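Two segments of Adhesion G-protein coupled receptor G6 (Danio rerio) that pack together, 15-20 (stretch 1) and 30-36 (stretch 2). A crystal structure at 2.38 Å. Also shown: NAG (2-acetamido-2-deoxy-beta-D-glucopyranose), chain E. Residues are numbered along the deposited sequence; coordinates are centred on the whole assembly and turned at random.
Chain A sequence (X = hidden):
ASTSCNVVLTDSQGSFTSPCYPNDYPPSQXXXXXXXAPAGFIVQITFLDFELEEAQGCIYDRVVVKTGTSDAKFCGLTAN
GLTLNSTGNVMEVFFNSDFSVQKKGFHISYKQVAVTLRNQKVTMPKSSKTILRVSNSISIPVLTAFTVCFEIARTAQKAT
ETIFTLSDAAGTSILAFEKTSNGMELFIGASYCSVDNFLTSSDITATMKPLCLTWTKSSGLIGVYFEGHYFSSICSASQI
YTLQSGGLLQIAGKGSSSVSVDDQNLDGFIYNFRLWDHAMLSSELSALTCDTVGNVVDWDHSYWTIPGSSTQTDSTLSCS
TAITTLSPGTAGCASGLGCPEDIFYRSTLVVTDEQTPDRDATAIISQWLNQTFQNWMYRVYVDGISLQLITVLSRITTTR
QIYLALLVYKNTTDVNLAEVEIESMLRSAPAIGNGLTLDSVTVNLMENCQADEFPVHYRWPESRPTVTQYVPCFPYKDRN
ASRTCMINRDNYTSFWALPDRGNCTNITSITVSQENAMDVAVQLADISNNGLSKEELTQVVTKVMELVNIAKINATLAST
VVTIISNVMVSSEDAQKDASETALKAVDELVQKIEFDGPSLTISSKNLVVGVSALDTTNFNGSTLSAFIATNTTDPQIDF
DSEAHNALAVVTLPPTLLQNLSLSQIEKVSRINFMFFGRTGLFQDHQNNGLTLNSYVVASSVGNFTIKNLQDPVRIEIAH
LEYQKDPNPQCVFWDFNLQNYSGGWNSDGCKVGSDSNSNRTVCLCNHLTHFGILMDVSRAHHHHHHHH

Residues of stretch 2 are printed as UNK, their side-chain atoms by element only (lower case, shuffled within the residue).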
ATOM      1  N   SER A  15     -10.121  -9.364  -4.840  1.00 38.59           N
ATOM      2  CA  SER A  15      -8.979  -8.803  -5.530  1.00 35.33           C
ATOM      3  C   SER A  15      -9.042  -7.289  -5.405  1.00 38.53           C
ATOM      4  O   SER A  15     -10.129  -6.702  -5.344  1.00 41.94           O
ATOM      5  CB  SER A  15      -8.979  -9.215  -7.000  1.00 35.24           C
ATOM      6  OG  SER A  15      -7.665  -9.304  -7.495  1.00 37.82           O
ATOM      7  N   PHE A  16      -7.868  -6.665  -5.338  1.00 33.66           N
ATOM      8  CA  PHE A  16      -7.769  -5.224  -5.498  1.00 26.13           C
ATOM      9  C   PHE A  16      -6.440  -4.910  -6.153  1.00 26.81           C
ATOM     10  O   PHE A  16      -5.471  -5.662  -6.014  1.00 23.79           O
ATOM     11  CB  PHE A  16      -7.930  -4.458  -4.186  1.00 20.91           C
ATOM     12  CG  PHE A  16      -6.885  -4.745  -3.149  1.00 21.70           C
ATOM     13  CD1 PHE A  16      -5.787  -3.908  -2.992  1.00 21.72           C
ATOM     14  CD2 PHE A  16      -7.055  -5.789  -2.259  1.00 25.09           C
ATOM     15  CE1 PHE A  16      -4.844  -4.164  -2.017  1.00 23.83           C
ATOM     16  CE2 PHE A  16      -6.115  -6.050  -1.267  1.00 24.42           C
ATOM     17  CZ  PHE A  16      -5.019  -5.237  -1.143  1.00 23.81           C
ATOM     18  N   THR A  17      -6.414  -3.811  -6.903  1.00 29.30           N
ATOM     19  CA  THR A  17      -5.203  -3.366  -7.570  1.00 23.49           C
ATOM     20  C   THR A  17      -4.876  -1.947  -7.136  1.00 24.07           C
ATOM     21  O   THR A  17      -5.724  -1.218  -6.612  1.00 28.61           O
ATOM     22  CB  THR A  17      -5.325  -3.396  -9.097  1.00 19.55           C
ATOM     23  OG1 THR A  17      -6.091  -2.275  -9.540  1.00 13.67           O
ATOM     24  CG2 THR A  17      -5.974  -4.666  -9.620  1.00 22.11           C
ATOM     25  N   SER A  18      -3.626  -1.551  -7.407  1.00 21.50           N
ATOM     26  CA  SER A  18      -3.223  -0.147  -7.344  1.00 22.12           C
ATOM     27  C   SER A  18      -3.995   0.636  -8.413  1.00 25.38           C
ATOM     28  O   SER A  18      -4.419   0.038  -9.410  1.00 29.94           O
ATOM     29  CB  SER A  18      -1.721  -0.028  -7.598  1.00 23.67           C
ATOM     30  OG  SER A  18      -1.398  -0.458  -8.917  1.00 29.32           O
ATOM     31  N   PRO A  19      -4.236   1.946  -8.205  1.00 22.46           N
ATOM     32  CA  PRO A  19      -5.049   2.721  -9.167  1.00 23.50           C
ATOM     33  C   PRO A  19      -4.424   2.764 -10.552  1.00 24.98           C
ATOM     34  O   PRO A  19      -3.200   2.815 -10.678  1.00 29.68           O
ATOM     35  CB  PRO A  19      -5.119   4.118  -8.533  1.00 18.77           C
ATOM     36  CG  PRO A  19      -4.125   4.103  -7.383  1.00 17.68           C
ATOM     37  CD  PRO A  19      -4.066   2.691  -6.943  1.00 17.89           C
ATOM     38  N   CYS A  20      -5.283   2.515 -11.554  1.00 21.81           N
ATOM     39  CA  CYS A  20      -4.995   2.467 -12.991  1.00 22.77           C
ATOM     40  C   CYS A  20      -4.166   1.251 -13.425  1.00 31.47           C
ATOM     41  O   CYS A  20      -3.712   1.229 -14.576  1.00 33.43           O
ATOM     42  CB  CYS A  20      -4.327   3.756 -13.510  1.00 23.12           C
ATOM     43  SG  CYS A  20      -5.010   5.297 -12.856  1.00 23.86           S
ATOM     44  N   UNK A  30      -2.469   8.032  -1.904  1.00 19.73           N
ATOM     45  CA  UNK A  30      -2.437   7.531  -0.537  1.00 23.32           C
ATOM     46  C   UNK A  30      -3.624   6.599  -0.348  1.00 30.45           C
ATOM     47  O   UNK A  30      -4.770   7.053  -0.291  1.00 31.23           O
ATOM     48  o   UNK A  30      -2.952   8.122   1.694  1.00 30.72           O
ATOM     49  c   UNK A  30      -2.463   8.654   0.478  1.00 23.62           C
ATOM     50  N   UNK A  31      -3.337   5.310  -0.217  1.00 31.92           N
ATOM     51  CA  UNK A  31      -4.344   4.272  -0.224  1.00 28.29           C
ATOM     52  C   UNK A  31      -4.297   3.488   1.088  1.00 28.96           C
ATOM     53  O   UNK A  31      -3.233   3.339   1.695  1.00 28.13           O
ATOM     54  c   UNK A  31      -4.104   3.362  -1.414  1.00 33.28           C
ATOM     55  s   UNK A  31      -4.189   4.138  -3.067  1.00 35.32           S
ATOM     56  N   UNK A  32      -5.467   2.983   1.524  1.00 27.51           N
ATOM     57  CA  UNK A  32      -5.641   2.220   2.778  1.00 24.89           C
ATOM     58  C   UNK A  32      -6.734   1.208   2.447  1.00 30.22           C
ATOM     59  O   UNK A  32      -7.924   1.463   2.657  1.00 37.19           O
ATOM     60  c   UNK A  32      -6.337   2.348   5.298  1.00 29.15           C
ATOM     61  n   UNK A  32      -6.799   3.089   6.315  1.00 37.83           N
ATOM     62  c   UNK A  32      -6.000   3.120   3.977  1.00 25.76           C
ATOM     63  o   UNK A  32      -6.155   1.147   5.412  1.00 33.93           O
ATOM     64  N   UNK A  33      -6.316   0.053   1.956  1.00 29.05           N
ATOM     65  CA  UNK A  33      -7.172  -1.119   1.886  1.00 28.18           C
ATOM     66  C   UNK A  33      -7.074  -1.867   3.210  1.00 35.07           C
ATOM     67  O   UNK A  33      -6.049  -2.493   3.495  1.00 37.39           O
ATOM     68  c   UNK A  33      -3.951   0.268  -3.190  1.00 19.12           C
ATOM     69  c   UNK A  33      -6.745  -1.379  -0.596  1.00 25.47           C
ATOM     70  c   UNK A  33      -4.260  -0.744  -1.035  1.00 20.02           C
ATOM     71  c   UNK A  33      -5.623  -0.864  -1.318  1.00 21.35           C
ATOM     72  c   UNK A  33      -7.823  -1.232  -1.414  1.00 22.32           C
ATOM     73  n   UNK A  33      -7.447  -0.638  -2.589  1.00 21.09           N
ATOM     74  c   UNK A  33      -6.101  -0.403  -2.554  1.00 18.36           C
ATOM     75  c   UNK A  33      -6.725  -2.015   0.749  1.00 27.17           C
ATOM     76  c   UNK A  33      -5.276   0.169  -3.494  1.00 20.70           C
ATOM     77  c   UNK A  33      -3.442  -0.171  -1.981  1.00 15.89           C
ATOM     78  N   UNK A  34      -8.129  -1.819   4.018  1.00 36.78           N
ATOM     79  CA  UNK A  34      -8.195  -2.617   5.238  1.00 36.14           C
ATOM     80  C   UNK A  34      -9.048  -3.855   4.964  1.00 36.28           C
ATOM     81  O   UNK A  34     -10.189  -3.748   4.515  1.00 35.64           O
ATOM     82  c   UNK A  34      -8.741  -1.783   6.399  1.00 35.67           C
ATOM     83  c   UNK A  34      -9.270  -2.654   7.526  1.00 36.83           C
ATOM     84  o   UNK A  34      -7.686  -0.966   6.923  1.00 35.38           O
ATOM     85  N   UNK A  35      -8.486  -5.030   5.195  1.00 38.89           N
ATOM     86  CA  UNK A  35      -9.186  -6.285   4.956  1.00 40.63           C
ATOM     87  C   UNK A  35      -9.587  -6.864   6.299  1.00 46.53           C
ATOM     88  O   UNK A  35      -8.717  -7.176   7.122  1.00 49.89           O
ATOM     89  c   UNK A  35      -8.315  -7.278   4.186  1.00 35.75           C
ATOM     90  c   UNK A  35      -6.484  -7.383   2.388  1.00 26.80           C
ATOM     91  c   UNK A  35      -9.177  -8.407   3.720  1.00 38.27           C
ATOM     92  c   UNK A  35      -7.603  -6.570   3.031  1.00 30.93           C
ATOM     93  N   UNK A  36     -10.892  -7.024   6.526  1.00 45.94           N
ATOM     94  CA  UNK A  36     -11.386  -7.499   7.812  1.00 45.40           C
ATOM     95  C   UNK A  36     -12.179  -8.784   7.652  1.00 50.64           C
ATOM     96  O   UNK A  36     -13.088  -8.870   6.819  1.00 54.18           O
ATOM     97  c   UNK A  36     -12.789  -5.579  10.781  1.00 52.38           C
ATOM     98  c   UNK A  36     -12.238  -6.454   8.510  1.00 44.02           C
ATOM     99  c   UNK A  36     -12.437  -6.786   9.964  1.00 48.78           C
ATOM    100  n   UNK A  36     -13.417  -4.593  10.138  1.00 52.27           N
ATOM    101  o   UNK A  36     -12.486  -5.516  11.978  1.00 55.18           O
TER
HETATM  102  C1  NAG E 903      -7.177   2.540   7.616  1.00 30.10           C
HETATM  103  C2  NAG E 903      -6.894   3.456   8.829  1.00 36.75           C
HETATM  104  C3  NAG E 903      -7.476   2.846  10.112  1.00 38.82           C
HETATM  105  C4  NAG E 903      -8.967   2.576   9.959  1.00 40.00           C
HETATM  106  C5  NAG E 903      -9.210   1.660   8.756  1.00 37.71           C
HETATM  107  C6  NAG E 903     -10.676   1.487   8.456  1.00 39.47           C
HETATM  108  C7  NAG E 903      -4.821   4.689   8.342  1.00 43.81           C
HETATM  109  C8  NAG E 903      -3.380   4.878   8.721  1.00 42.68           C
HETATM  110  N2  NAG E 903      -5.477   3.734   9.007  1.00 42.75           N
HETATM  111  O3  NAG E 903      -7.252   3.712  11.224  1.00 38.94           O
HETATM  112  O4  NAG E 903      -9.474   1.976  11.151  1.00 42.00           O
HETATM  113  O5  NAG E 903      -8.621   2.219   7.565  1.00 31.91           O
HETATM  114  O6  NAG E 903     -11.147   2.518   7.598  1.00 38.34           O
HETATM  115  O7  NAG E 903      -5.363   5.365   7.468  1.00 44.86           O

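Stretch 2 runs as a β-strand through all seven positions, nearly antiparallel to the strand at 15-17 (170°). Position 30 has two side-chain atoms, one carbon followed by one oxygen, and reaches nothing on stretch 1. A lone hydroxymethyl group identifies it as serine, S30.

Position 31 also carries two side-chain atoms, but here the carbon is followed by sulfur. CA-to-CB points toward stretch 1, and the sulfur lies 4.1 Å from CD of P19, an apolar contact. The residue is cysteine, C31, its side chain covalently bonded elsewhere in the structure.

At position 32 two carbons lead to one oxygen and one nitrogen, a terminal amide out of reach of stretch 1. The nitrogen sits 1.5 Å from C1 of the NAG, a covalent bond. An amide on so short a chain, joined to a sugar, is a glycosylated asparagine, N32.

Position 33 has one carbon and then fused five- and six-membered rings holding eight carbons and one nitrogen. The rings meet F16, T17, S18 and P19. Only the indole of tryptophan fits, so this is W33.

The side chain at position 34, out of reach of stretch 1, is a carbon bearing one oxygen and one carbon. This β-branched alcohol is threonine, T34. It supplies the third residue of the N-x-T sequon, and its OG1 donates a hydrogen bond to OD1 of N32 (3.0 Å) and lies 3.4 Å from O5 of the NAG.

Four carbons make up the side chain at position 35, forked at the first, with one arm two carbons long. The tip of that arm comes within 3.9 Å of CE2 of F16. This is isoleucine, I35.

Position 36 has three side-chain carbons, the third carrying one oxygen and one nitrogen, and makes no contact with stretch 1. The extra methylene distinguishes it from position 32 and gives glutamine, Q36.

The alternation of the strand organizes the contact: C31, W33 and I35 point toward stretch 1, while N32 carries the sugar and T34 lies beside it. At its centre F16 stacks face to face on the five-membered ring of W33, with centroids 4.2 Å apart and planes inclined by 30°. CB of W33 adds a CH-π contact over the F16 ring. The far end of the indole reaches the backbone, W33 CZ2 lying 3.4 Å from O of T17, and P19 sits at the indole edge. With no hydrogen bonds between the stretches, the contact rests on packing of side chains against one another and, for W33, against the backbone of stretch 1, burying 266 Å² in total.

Stretch 2, residues 30-36: SCNWTIQ
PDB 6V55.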